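Local coordinates for protein glycoside hydrolase family 81 (Clostridium thermocellum, PDB 6FOP) that probably hydrolyses beta-1,3-glucans such as laminarin as part of the cellulosome, at residues Trp232-Thr237 / Tyr300-Ile305; Ala55-Phe60 / Tyr279-Leu284; Gly343-Lys348 / Ile369-Ser374; Leu309-Thr314 / Ala356-Asn361. All blocks are in the same frame, centred on the assembly; numbering follows the deposited sequence.

Contact 1: Trp232-Thr237 / Tyr300-Ile305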
loop_
_atom_site.group_PDB
_atom_site.type_symbol
_atom_site.label_atom_id
_atom_site.label_comp_id
_atom_site.label_asym_id
_atom_site.label_seq_id
_atom_site.Cartn_x
_atom_site.Cartn_y
_atom_site.Cartn_z
ATOM N N TRP A 232 11.849 -5.302 -8.706
ATOM C CA TRP A 232 12.501 -4.129 -8.114
ATOM C C TRP A 232 13.979 -4.365 -7.884
ATOM O O TRP A 232 14.429 -5.510 -7.766
ATOM C CB TRP A 232 11.837 -3.714 -6.795
ATOM C CG TRP A 232 11.776 -4.779 -5.786
ATOM C CD1 TRP A 232 12.755 -5.114 -4.872
ATOM C CD2 TRP A 232 10.692 -5.675 -5.550
ATOM N NE1 TRP A 232 12.330 -6.144 -4.103
ATOM C CE2 TRP A 232 11.071 -6.518 -4.487
ATOM C CE3 TRP A 232 9.420 -5.842 -6.133
ATOM C CZ2 TRP A 232 10.240 -7.529 -4.011
ATOM C CZ3 TRP A 232 8.605 -6.822 -5.642
ATOM C CH2 TRP A 232 9.017 -7.660 -4.597
ATOM N N SER A 233 14.708 -3.253 -7.788
ATOM C CA SER A 233 16.131 -3.290 -7.493
ATOM C C SER A 233 16.556 -2.067 -6.689
ATOM O O SER A 233 16.278 -0.936 -7.108
ATOM C CB SER A 233 16.922 -3.371 -8.806
ATOM O OG SER A 233 18.311 -3.360 -8.536
ATOM N N TYR A 234 17.210 -2.292 -5.553
ATOM C CA TYR A 234 17.839 -1.238 -4.770
ATOM C C TYR A 234 19.289 -1.175 -5.213
ATOM O O TYR A 234 20.009 -2.190 -5.160
ATOM C CB TYR A 234 17.768 -1.579 -3.285
ATOM C CG TYR A 234 18.619 -0.721 -2.367
ATOM C CD1 TYR A 234 18.546 0.670 -2.381
ATOM C CD2 TYR A 234 19.517 -1.317 -1.483
ATOM C CE1 TYR A 234 19.313 1.447 -1.500
ATOM C CE2 TYR A 234 20.277 -0.568 -0.608
ATOM C CZ TYR A 234 20.199 0.806 -0.633
ATOM O OH TYR A 234 20.971 1.511 0.285
ATOM N N ASN A 235 19.717 0.004 -5.642
ATOM C CA ASN A 235 21.113 0.275 -5.967
ATOM C C ASN A 235 21.752 1.006 -4.811
ATOM O O ASN A 235 21.515 2.188 -4.603
ATOM C CB ASN A 235 21.212 1.098 -7.244
ATOM C CG ASN A 235 22.633 1.243 -7.722
ATOM O OD1 ASN A 235 23.554 1.361 -6.919
ATOM N ND2 ASN A 235 22.830 1.250 -9.031
ATOM N N GLU A 236 22.550 0.273 -4.047
ATOM C CA GLU A 236 23.130 0.830 -2.826
ATOM C C GLU A 236 24.097 1.974 -3.096
ATOM O O GLU A 236 24.157 2.930 -2.317
ATOM C CB GLU A 236 23.817 -0.244 -1.997
ATOM C CG GLU A 236 24.238 0.241 -0.596
ATOM C CD GLU A 236 24.897 -0.848 0.184
ATOM O OE1 GLU A 236 24.907 -2.002 -0.291
ATOM O OE2 GLU A 236 25.438 -0.576 1.261
ATOM N N THR A 237 24.858 1.861 -4.172
ATOM C CA THR A 237 25.804 2.876 -4.564
ATOM C C THR A 237 25.098 4.185 -4.903
ATOM O O THR A 237 25.503 5.243 -4.425
ATOM C CB THR A 237 26.661 2.386 -5.748
ATOM O OG1 THR A 237 27.366 1.193 -5.352
ATOM C CG2 THR A 237 27.654 3.456 -6.180
ATOM N N TYR A 300 13.018 5.917 -8.030
ATOM C CA TYR A 300 12.918 6.861 -6.934
ATOM C C TYR A 300 14.237 6.947 -6.200
ATOM O O TYR A 300 14.943 5.979 -6.077
ATOM C CB TYR A 300 11.838 6.391 -5.970
ATOM C CG TYR A 300 10.460 6.174 -6.585
ATOM C CD1 TYR A 300 9.861 7.128 -7.394
ATOM C CD2 TYR A 300 9.720 5.046 -6.269
ATOM C CE1 TYR A 300 8.584 6.917 -7.942
ATOM C CE2 TYR A 300 8.459 4.830 -6.793
ATOM C CZ TYR A 300 7.885 5.776 -7.608
ATOM O OH TYR A 300 6.632 5.529 -8.114
ATOM N N ARG A 301 14.509 8.097 -5.616
ATOM C CA ARG A 301 15.630 8.234 -4.686
ATOM C C ARG A 301 15.168 7.796 -3.289
ATOM O O ARG A 301 14.143 8.240 -2.775
ATOM C CB ARG A 301 16.138 9.665 -4.673
ATOM C CG ARG A 301 16.812 10.059 -5.964
ATOM C CD ARG A 301 17.685 11.298 -5.824
ATOM N NE ARG A 301 18.006 11.884 -7.123
ATOM C CZ ARG A 301 18.929 11.421 -7.963
ATOM N NH1 ARG A 301 19.652 10.340 -7.665
ATOM N NH2 ARG A 301 19.129 12.042 -9.128
ATOM N N TYR A 302 15.974 6.922 -2.700
ATOM C CA TYR A 302 15.820 6.488 -1.327
ATOM C C TYR A 302 16.693 7.395 -0.468
ATOM O O TYR A 302 17.833 7.674 -0.829
ATOM C CB TYR A 302 16.300 5.054 -1.225
ATOM C CG TYR A 302 16.420 4.487 0.177
ATOM C CD1 TYR A 302 15.295 4.256 0.969
ATOM C CD2 TYR A 302 17.659 4.118 0.674
ATOM C CE1 TYR A 302 15.394 3.694 2.220
ATOM C CE2 TYR A 302 17.778 3.545 1.930
ATOM C CZ TYR A 302 16.645 3.329 2.699
ATOM O OH TYR A 302 16.759 2.754 3.939
ATOM N N HIS A 303 16.160 7.872 0.654
ATOM C CA HIS A 303 16.853 8.846 1.494
ATOM C C HIS A 303 17.342 8.290 2.814
ATOM O O HIS A 303 17.729 9.071 3.705
ATOM C CB HIS A 303 15.954 10.053 1.742
ATOM C CG HIS A 303 15.614 10.771 0.484
ATOM N ND1 HIS A 303 16.428 11.738 -0.053
ATOM C CD2 HIS A 303 14.584 10.623 -0.382
ATOM C CE1 HIS A 303 15.906 12.163 -1.194
ATOM N NE2 HIS A 303 14.785 11.509 -1.406
ATOM N N GLY A 304 17.321 6.973 2.964
ATOM C CA GLY A 304 17.799 6.320 4.177
ATOM C C GLY A 304 16.716 6.289 5.240
ATOM O O GLY A 304 15.790 7.119 5.238
ATOM N N ILE A 305 16.860 5.358 6.172
ATOM C CA ILE A 305 16.153 5.413 7.446
ATOM C C ILE A 305 17.167 5.176 8.549
ATOM O O ILE A 305 18.250 4.638 8.302
ATOM C CB ILE A 305 14.994 4.388 7.541
ATOM C CG1 ILE A 305 15.486 2.944 7.555
ATOM C CG2 ILE A 305 13.981 4.609 6.410
ATOM C CD1 ILE A 305 14.432 1.988 8.000
#

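Contact 2: Ala55-Phe60 / Tyr279-Leu284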
loop_
_atom_site.group_PDB
_atom_site.type_symbol
_atom_site.label_atom_id
_atom_site.label_comp_id
_atom_site.label_asym_id
_atom_site.label_seq_id
_atom_site.Cartn_x
_atom_site.Cartn_y
_atom_site.Cartn_z
ATOM N N ALA A 55 -10.292 -0.464 -11.015
ATOM C CA ALA A 55 -9.071 -0.715 -11.741
ATOM C C ALA A 55 -8.329 0.545 -12.129
ATOM O O ALA A 55 -7.141 0.688 -11.783
ATOM C CB ALA A 55 -9.361 -1.581 -12.972
ATOM N N HIS A 56 -9.047 1.463 -12.770
ATOM C CA HIS A 56 -8.578 2.791 -13.212
ATOM C C HIS A 56 -7.764 2.713 -14.513
ATOM O O HIS A 56 -6.733 2.046 -14.553
ATOM C CB HIS A 56 -7.743 3.546 -12.163
ATOM C CG HIS A 56 -8.379 3.716 -10.812
ATOM N ND1 HIS A 56 -7.644 3.575 -9.656
ATOM C CD2 HIS A 56 -9.637 4.036 -10.416
ATOM C CE1 HIS A 56 -8.418 3.785 -8.604
ATOM N NE2 HIS A 56 -9.625 4.098 -9.034
ATOM N N PRO A 57 -8.198 3.387 -15.578
ATOM C CA PRO A 57 -9.328 4.344 -15.602
ATOM C C PRO A 57 -10.728 3.714 -15.548
ATOM O O PRO A 57 -11.702 4.426 -15.333
ATOM C CB PRO A 57 -9.079 5.118 -16.904
ATOM C CG PRO A 57 -8.386 4.092 -17.761
ATOM C CD PRO A 57 -7.422 3.428 -16.826
ATOM N N LEU A 58 -10.821 2.422 -15.826
ATOM C CA LEU A 58 -12.112 1.721 -15.825
ATOM C C LEU A 58 -12.514 1.196 -14.462
ATOM O O LEU A 58 -11.658 0.846 -13.614
ATOM C CB LEU A 58 -12.089 0.522 -16.785
ATOM C CG LEU A 58 -11.915 0.856 -18.263
ATOM C CD1 LEU A 58 -11.578 -0.381 -19.076
ATOM C CD2 LEU A 58 -13.155 1.478 -18.844
ATOM N N THR A 59 -13.811 1.063 -14.278
ATOM C CA THR A 59 -14.357 0.355 -13.145
ATOM C C THR A 59 -15.342 -0.684 -13.613
ATOM O O THR A 59 -15.931 -0.553 -14.702
ATOM C CB THR A 59 -14.977 1.302 -12.101
ATOM O OG1 THR A 59 -16.141 1.917 -12.644
ATOM C CG2 THR A 59 -13.991 2.401 -11.691
ATOM N N PHE A 60 -15.554 -1.698 -12.784
ATOM C CA PHE A 60 -16.365 -2.857 -13.174
ATOM C C PHE A 60 -17.231 -3.336 -12.032
ATOM O O PHE A 60 -16.951 -3.041 -10.863
ATOM C CB PHE A 60 -15.458 -4.034 -13.610
ATOM C CG PHE A 60 -14.439 -3.668 -14.645
ATOM C CD1 PHE A 60 -14.772 -3.680 -15.996
ATOM C CD2 PHE A 60 -13.131 -3.307 -14.274
ATOM C CE1 PHE A 60 -13.841 -3.315 -16.946
ATOM C CE2 PHE A 60 -12.205 -2.938 -15.225
ATOM C CZ PHE A 60 -12.557 -2.970 -16.578
ATOM N N TYR A 279 -2.524 10.997 -25.095
ATOM C CA TYR A 279 -3.774 10.676 -24.441
ATOM C C TYR A 279 -3.657 10.676 -22.929
ATOM O O TYR A 279 -2.690 10.125 -22.368
ATOM C CB TYR A 279 -4.232 9.298 -24.890
ATOM C CG TYR A 279 -4.244 9.095 -26.373
ATOM C CD1 TYR A 279 -4.931 9.978 -27.220
ATOM C CD2 TYR A 279 -3.569 8.022 -26.937
ATOM C CE1 TYR A 279 -4.954 9.773 -28.583
ATOM C CE2 TYR A 279 -3.579 7.824 -28.298
ATOM C CZ TYR A 279 -4.271 8.702 -29.114
ATOM O OH TYR A 279 -4.317 8.498 -30.471
ATOM N N THR A 280 -4.647 11.272 -22.271
ATOM C CA THR A 280 -4.726 11.252 -20.809
ATOM C C THR A 280 -6.132 10.884 -20.380
ATOM O O THR A 280 -7.095 11.008 -21.182
ATOM C CB THR A 280 -4.365 12.608 -20.192
ATOM O OG1 THR A 280 -5.268 13.617 -20.652
ATOM C CG2 THR A 280 -2.945 13.014 -20.537
ATOM N N TYR A 281 -6.260 10.463 -19.126
ATOM C CA TYR A 281 -7.553 10.250 -18.478
ATOM C C TYR A 281 -7.610 11.036 -17.186
ATOM O O TYR A 281 -6.634 11.024 -16.408
ATOM C CB TYR A 281 -7.802 8.775 -18.184
ATOM C CG TYR A 281 -7.822 7.909 -19.430
ATOM C CD1 TYR A 281 -8.965 7.833 -20.213
ATOM C CD2 TYR A 281 -6.690 7.245 -19.858
ATOM C CE1 TYR A 281 -8.984 7.062 -21.365
ATOM C CE2 TYR A 281 -6.710 6.472 -21.013
ATOM C CZ TYR A 281 -7.858 6.424 -21.779
ATOM O OH TYR A 281 -7.861 5.638 -22.907
ATOM N N SER A 282 -8.731 11.694 -16.940
ATOM C CA SER A 282 -8.958 12.347 -15.673
ATOM C C SER A 282 -9.624 11.364 -14.737
ATOM O O SER A 282 -10.721 10.880 -14.992
ATOM C CB SER A 282 -9.845 13.564 -15.876
ATOM O OG SER A 282 -10.104 14.187 -14.635
ATOM N N THR A 283 -8.917 11.021 -13.659
ATOM C CA THR A 283 -9.350 10.005 -12.716
ATOM C C THR A 283 -9.331 10.531 -11.295
ATOM O O THR A 283 -8.851 11.622 -11.003
ATOM C CB THR A 283 -8.433 8.756 -12.770
ATOM O OG1 THR A 283 -7.226 8.983 -12.011
ATOM C CG2 THR A 283 -8.099 8.345 -14.202
ATOM N N LEU A 284 -9.870 9.719 -10.398
ATOM C CA LEU A 284 -9.884 10.062 -8.987
ATOM C C LEU A 284 -8.473 10.277 -8.442
ATOM O O LEU A 284 -8.298 11.087 -7.507
ATOM C CB LEU A 284 -10.558 8.942 -8.206
ATOM C CG LEU A 284 -10.786 9.199 -6.731
ATOM C CD1 LEU A 284 -11.801 10.314 -6.519
ATOM C CD2 LEU A 284 -11.248 7.934 -6.064
#

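Contact 3: Gly343-Lys348 / Ile369-Ser374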
loop_
_atom_site.group_PDB
_atom_site.type_symbol
_atom_site.label_atom_id
_atom_site.label_comp_id
_atom_site.label_asym_id
_atom_site.label_seq_id
_atom_site.Cartn_x
_atom_site.Cartn_y
_atom_site.Cartn_z
ATOM N N GLY A 343 0.636 -4.888 19.660
ATOM C CA GLY A 343 1.586 -4.266 18.758
ATOM C C GLY A 343 1.911 -2.829 19.109
ATOM O O GLY A 343 3.091 -2.420 19.147
ATOM N N LYS A 344 0.877 -2.018 19.304
ATOM C CA LYS A 344 1.112 -0.615 19.669
ATOM C C LYS A 344 2.062 -0.502 20.871
ATOM O O LYS A 344 2.945 0.343 20.884
ATOM C CB LYS A 344 -0.186 0.149 19.974
ATOM C CG LYS A 344 -0.978 0.551 18.723
ATOM C CD LYS A 344 -2.197 1.382 19.009
ATOM C CE LYS A 344 -1.944 2.783 19.522
ATOM N NZ LYS A 344 -1.527 3.804 18.516
ATOM N N HIS A 345 1.865 -1.378 21.861
ATOM C CA HIS A 345 2.727 -1.380 23.030
ATOM C C HIS A 345 4.165 -1.762 22.660
ATOM O O HIS A 345 5.121 -1.136 23.115
ATOM C CB HIS A 345 2.149 -2.314 24.085
ATOM C CG HIS A 345 2.947 -2.362 25.341
ATOM N ND1 HIS A 345 2.884 -1.371 26.285
ATOM C CD2 HIS A 345 3.840 -3.268 25.801
ATOM C CE1 HIS A 345 3.705 -1.659 27.272
ATOM N NE2 HIS A 345 4.297 -2.803 27.006
ATOM N N LEU A 346 4.321 -2.807 21.848
ATOM C CA LEU A 346 5.656 -3.222 21.397
ATOM C C LEU A 346 6.364 -2.104 20.621
ATOM O O LEU A 346 7.572 -1.910 20.762
ATOM C CB LEU A 346 5.591 -4.459 20.525
ATOM C CG LEU A 346 5.299 -5.754 21.271
ATOM C CD1 LEU A 346 5.069 -6.883 20.254
ATOM C CD2 LEU A 346 6.428 -6.134 22.234
ATOM N N GLY A 347 5.601 -1.327 19.841
ATOM C CA GLY A 347 6.187 -0.196 19.131
ATOM C C GLY A 347 6.691 0.888 20.099
ATOM O O GLY A 347 7.760 1.463 19.911
ATOM N N LYS A 348 5.890 1.162 21.130
ATOM C CA LYS A 348 6.257 2.118 22.174
ATOM C C LYS A 348 7.599 1.702 22.815
ATOM O O LYS A 348 8.499 2.540 22.976
ATOM C CB LYS A 348 5.137 2.195 23.204
ATOM C CG LYS A 348 5.406 3.194 24.291
ATOM C CD LYS A 348 4.201 3.521 25.132
ATOM C CE LYS A 348 3.428 2.403 25.693
ATOM N NZ LYS A 348 2.218 3.023 26.361
ATOM N N ILE A 369 13.750 -4.586 26.913
ATOM C CA ILE A 369 14.230 -5.755 26.124
ATOM C C ILE A 369 13.619 -7.034 26.624
ATOM O O ILE A 369 13.214 -7.897 25.844
ATOM C CB ILE A 369 15.771 -5.913 26.123
ATOM C CG1 ILE A 369 16.379 -4.784 25.313
ATOM C CG2 ILE A 369 16.203 -7.256 25.521
ATOM C CD1 ILE A 369 17.891 -4.734 25.283
ATOM N N SER A 370 13.569 -7.205 27.949
ATOM C CA SER A 370 13.013 -8.423 28.542
ATOM C C SER A 370 11.565 -8.628 28.122
ATOM O O SER A 370 11.154 -9.731 27.761
ATOM C CB SER A 370 13.094 -8.380 30.070
ATOM O OG SER A 370 12.480 -9.514 30.658
ATOM N N PHE A 371 10.769 -7.559 28.206
ATOM C CA PHE A 371 9.363 -7.657 27.818
ATOM C C PHE A 371 9.203 -7.875 26.311
ATOM O O PHE A 371 8.375 -8.679 25.894
ATOM C CB PHE A 371 8.514 -6.463 28.294
ATOM C CG PHE A 371 7.036 -6.721 28.150
ATOM C CD1 PHE A 371 6.386 -7.510 29.078
ATOM C CD2 PHE A 371 6.324 -6.273 27.050
ATOM C CE1 PHE A 371 5.042 -7.799 28.973
ATOM C CE2 PHE A 371 4.961 -6.544 26.949
ATOM C CZ PHE A 371 4.328 -7.305 27.899
ATOM N N MET A 372 10.019 -7.186 25.518
ATOM C CA MET A 372 9.964 -7.371 24.081
ATOM C C MET A 372 10.267 -8.826 23.716
ATOM O O MET A 372 9.533 -9.468 22.964
ATOM C CB MET A 372 10.950 -6.435 23.375
ATOM C CG MET A 372 10.523 -4.983 23.456
ATOM S SD MET A 372 11.861 -3.803 23.113
ATOM C CE MET A 372 12.057 -4.027 21.333
ATOM N N LYS A 373 11.361 -9.362 24.261
ATOM C CA LYS A 373 11.728 -10.736 23.970
ATOM C C LYS A 373 10.703 -11.711 24.517
ATOM O O LYS A 373 10.253 -12.608 23.792
ATOM C CB LYS A 373 13.113 -11.064 24.518
ATOM C CG LYS A 373 14.284 -10.468 23.749
ATOM C CD LYS A 373 15.616 -10.945 24.341
ATOM C CE LYS A 373 16.813 -10.622 23.477
ATOM N NZ LYS A 373 18.059 -11.182 24.081
ATOM N N SER A 374 10.350 -11.623 25.799
ATOM C CA SER A 374 9.476 -12.642 26.380
ATOM C C SER A 374 8.113 -12.640 25.669
ATOM O O SER A 374 7.530 -13.702 25.419
ATOM C CB SER A 374 9.329 -12.471 27.890
ATOM O OG SER A 374 8.704 -11.236 28.231
#

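Contact 4: Leu309-Thr314 / Ala356-Asn361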
loop_
_atom_site.group_PDB
_atom_site.type_symbol
_atom_site.label_atom_id
_atom_site.label_comp_id
_atom_site.label_asym_id
_atom_site.label_seq_id
_atom_site.Cartn_x
_atom_site.Cartn_y
_atom_site.Cartn_z
ATOM N N LEU A 309 16.732 8.066 16.348
ATOM C CA LEU A 309 17.506 9.292 16.318
ATOM C C LEU A 309 18.670 9.210 17.350
ATOM O O LEU A 309 18.577 8.483 18.339
ATOM C CB LEU A 309 16.623 10.506 16.606
ATOM C CG LEU A 309 15.543 10.796 15.563
ATOM C CD1 LEU A 309 14.770 12.035 15.953
ATOM C CD2 LEU A 309 16.144 10.973 14.175
ATOM N N PRO A 310 19.787 9.880 17.046
ATOM C CA PRO A 310 20.949 9.833 17.951
ATOM C C PRO A 310 20.712 10.646 19.231
ATOM O O PRO A 310 19.656 11.242 19.414
ATOM C CB PRO A 310 22.063 10.455 17.100
ATOM C CG PRO A 310 21.363 11.432 16.266
ATOM C CD PRO A 310 20.041 10.772 15.896
ATOM N N ASP A 311 21.710 10.638 20.115
ATOM C CA ASP A 311 21.643 11.386 21.379
ATOM C C ASP A 311 22.247 12.757 21.176
ATOM O O ASP A 311 23.341 13.023 21.625
ATOM C CB ASP A 311 22.355 10.616 22.484
ATOM C CG ASP A 311 22.272 11.296 23.825
ATOM O OD1 ASP A 311 21.469 12.233 24.026
ATOM O OD2 ASP A 311 23.027 10.855 24.704
ATOM N N LYS A 312 21.513 13.629 20.498
ATOM C CA LYS A 312 21.992 14.968 20.157
ATOM C C LYS A 312 21.050 16.093 20.563
ATOM O O LYS A 312 21.296 17.243 20.252
ATOM C CB LYS A 312 22.357 15.078 18.669
ATOM C CG LYS A 312 23.493 14.168 18.258
ATOM C CD LYS A 312 24.823 14.592 18.883
ATOM C CE LYS A 312 25.898 13.586 18.518
ATOM N NZ LYS A 312 27.215 13.866 19.186
ATOM N N GLY A 313 20.004 15.773 21.306
ATOM C CA GLY A 313 18.946 16.739 21.568
ATOM C C GLY A 313 19.244 17.764 22.635
ATOM O O GLY A 313 20.109 17.570 23.491
ATOM N N THR A 314 18.459 18.840 22.604
ATOM C CA THR A 314 18.519 19.916 23.583
ATOM C C THR A 314 17.704 19.635 24.851
ATOM O O THR A 314 17.436 20.561 25.633
ATOM C CB THR A 314 18.014 21.220 22.957
ATOM O OG1 THR A 314 16.659 21.058 22.543
ATOM C CG2 THR A 314 18.857 21.648 21.760
ATOM N N ALA A 356 16.764 4.817 26.395
ATOM C CA ALA A 356 17.306 4.250 27.632
ATOM C C ALA A 356 18.796 3.910 27.527
ATOM O O ALA A 356 19.592 4.208 28.445
ATOM C CB ALA A 356 16.529 3.028 28.075
ATOM N N GLU A 357 19.189 3.313 26.411
ATOM C CA GLU A 357 20.581 2.940 26.194
ATOM C C GLU A 357 21.477 4.173 26.112
ATOM O O GLU A 357 22.553 4.228 26.747
ATOM C CB GLU A 357 20.729 2.118 24.914
ATOM C CG GLU A 357 20.086 0.747 25.019
ATOM C CD GLU A 357 19.951 0.017 23.723
ATOM O OE1 GLU A 357 19.923 0.689 22.677
ATOM O OE2 GLU A 357 19.823 -1.231 23.782
ATOM N N GLN A 358 21.027 5.197 25.400
ATOM C CA GLN A 358 21.803 6.463 25.272
ATOM C C GLN A 358 22.044 7.120 26.629
ATOM O O GLN A 358 23.096 7.731 26.848
ATOM C CB GLN A 358 21.082 7.451 24.359
ATOM C CG GLN A 358 21.094 7.020 22.900
ATOM C CD GLN A 358 20.161 7.831 22.025
ATOM O OE1 GLN A 358 19.462 8.738 22.467
ATOM N NE2 GLN A 358 20.130 7.478 20.761
ATOM N N LEU A 359 21.062 6.998 27.523
ATOM C CA LEU A 359 21.170 7.589 28.851
ATOM C C LEU A 359 21.957 6.755 29.830
ATOM O O LEU A 359 22.253 7.244 30.926
ATOM C CB LEU A 359 19.775 7.839 29.411
ATOM C CG LEU A 359 18.972 8.922 28.699
ATOM C CD1 LEU A 359 17.505 8.742 29.028
ATOM C CD2 LEU A 359 19.411 10.312 29.109
ATOM N N GLY A 360 22.276 5.516 29.485
ATOM C CA GLY A 360 22.927 4.597 30.430
ATOM C C GLY A 360 21.962 4.045 31.466
ATOM O O GLY A 360 22.376 3.569 32.521
ATOM N N ASN A 361 20.671 4.066 31.150
ATOM C CA ASN A 361 19.647 3.544 32.055
ATOM C C ASN A 361 19.430 2.047 31.779
ATOM O O ASN A 361 18.552 1.629 31.033
ATOM C CB ASN A 361 18.367 4.356 31.944
ATOM C CG ASN A 361 17.392 4.043 33.065
ATOM O OD1 ASN A 361 17.352 2.906 33.573
ATOM N ND2 ASN A 361 16.617 5.054 33.485
HETATM O O HOH W 1 24.611 8.759 24.681
#

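Contact 1: Trp232-Thr237 / Tyr300-Ile305
Y234 and Y302 carry this contact by themselves, ring against ring. The closest atoms are Y234 CE1 and Y302 CD2, 3.8 Å apart, and Y234 OH lies 4.1 Å from Y302 CE2. The rings are steeply inclined to each other, planes at 81° and centroids 5.6 Å apart. In both residues CG stands anti to the backbone N (chi1 168° in Y234 and 171° in Y302), which lets the two rings reach into the same space although the CA atoms of Y234 and Y302 are 8.7 Å apart.

That separation follows from the fold. Strands 223-235 and 295-301 are the two outer members of a three-stranded antiparallel sheet, with strand 240-251 running between them, so the tyrosines meet across the width of an intervening strand. Backbone hydrogen bonds of S233 with T242 and of Y300 with L241 hold each side to this middle strand, and Y302, just past the strand end, is bonded to S239.

Each ring is also backed by its own chain. E236 CA sits 3.6 Å above one face of the Y234 ring, displaced toward the rim, whereas G304 N lies 3.5 Å above the centre of the Y302 ring.

Polar anchoring comes from outside: Y302 OH is hydrogen-bonded to P671 O. Side-chain packing continues onto the helices, where Y234 touches R517, D518 and I521 of helix 514-534, and Y302 touches T525 of that helix and I505 of helix 494-511.

Contact 2: Ala55-Phe60 / Tyr279-Leu284
Y281 OH is gripped twice, by V205 O and by Y217 OH, and these bonds pin the far end of a ring whose face receives P57. The setting is the beta-rich N-terminal part of the enzyme: the turn 55-58 joins strands 53-54 and 59-63 of one antiparallel sheet, strand 280-283 is an outermost strand of a separate three-stranded sheet, and V205 belongs to strand 200-206 of yet another. P57 is thus wedged between sheets, touching V205 as well as Y281.

Across the contact the interaction is CH-pi. P57 CG stands 4.2 Å from the centroid of the Y281 ring and 13° off its normal, while P57 CB lies 4.0 Å from Y281 CG. The tyrosine holds CG anti to its own carbonyl carbon (chi1 -61°), presenting the ring broadside to the proline.

A cis peptide bond before P57 shapes the turn, which is closed by H56 N donating to L58 O at 2.8 Å. H56 itself is fixed by Y264 OH at ND1 and G557 O at NE2. Beside the tyrosine, T283 bonds through OG1 to G286 O and turns its methyl group inward, bringing T283 CG2 to 4.3 Å from P57 CB.

Contact 3: Gly343-Lys348 / Ile369-Ser374
H345 and F371 meet almost perpendicularly, their ring planes at 90° and their centroids 5.5 Å apart. The nearest atoms are H345 CD2 and F371 CE2, at 3.6 Å; F371 CE2 comes in at the edge of the imidazole, close to its plane, and lies 3.8 Å from H345 NE2 as well. Relative to the phenyl ring, H345 CD2 approaches obliquely. Beside this pair runs a purely aliphatic contact, in which L346 CD2 rests 4.2 Å from M372 CA and 4.4 Å from M372 CG.

Torsions set up this division of labour. H345 and F371 both hold CG anti to the backbone N (chi1 -179° and -168°), reaching toward each other, whereas L346 keeps its CG anti to the carbonyl carbon and lets one methyl lie against the opposing backbone.

A second shell steadies these groups. L346 and M372 share A426 of helix 416-433, which packs against them both, and F371 also touches L349 and D332. P334 touches the H345 side chain. The helices themselves, 339-359 and 362-379, are consecutive and run in opposite senses, a helical hairpin within the (alpha/alpha) architecture of the family 81 C-terminal domain; the second of them also carries D378, a calcium ligand.

Because H345 NE2 is hydrogen-bonded to A331 O, that nitrogen must be the donor. The bond would fix the rotation of the imidazole, and the aromatic contact thereby couples helix 362-379 to the loop holding A331.

Contact 4: Leu309-Thr314 / Ala356-Asn361
Q358 reaches from the last turn of helix 339-359 to the backbone of L309, joining the loop that leads into helix 317-329 to the tip of a helical hairpin. The hairpin belongs to the (alpha/alpha) barrel expected of this family, and its bend is a Schellman motif: G360 takes positive phi, with G360 N bonded to E357 O and N361 N to A356 O. N361 then caps the next helix through OD1 to A364 N.

The tight part surrounds the glutamine amide. Q358 NE2 donates to L309 O over 3.0 Å at an N-H...O angle of 160°; the donor lies in the carbonyl plane on a lone pair, and the acceptor lies in the amide plane. The side chain is extended beyond CG, which carries the amide across to the loop. Its other end is held too, since OE1 is bonded to H651 NE2, so both polar atoms of the amide are engaged and its rotation should be fixed. D311 CB packs 3.4 Å from Q358 OE1. The D311 and Q358 side chains pass antiparallel to each other, carboxylate and amide planes only 6° apart.

The looser side begins at that carboxylate. D311 OD1 turns to R317 NH1, in a salt bridge, and to Y315 OH; the positive neighbour would favour the ionised acid. D311 OD2 and Q358 O, both acceptors and 3.8 Å apart, are joined by a water that donates to each, 2.6 Å from D311 OD2 and 2.8 Å from Q358 O.

How the contacts relate
From the N terminus, the chain lays down 55-60 and returns to it only at 279-284, so contact 2 closes a long, beta-rich loop. Within it lies 232-237, whose partner 300-305 comes later; contact 1 closes a loop of 62 residues and crosses contact 2, their nearest atoms about 14 Å apart. The chain then passes almost directly into 309-314, where contact 4 closes 41 mostly helical residues. It crosses contact 3, which closes 20; the two share helix 339-359 and touch through I369 and E357. Contact 2 ties sheets together, contact 1 sits where sheet meets helices, contact 3 pairs two consecutive helices, and contact 4 ties the incoming loop to the end of helix 339-359.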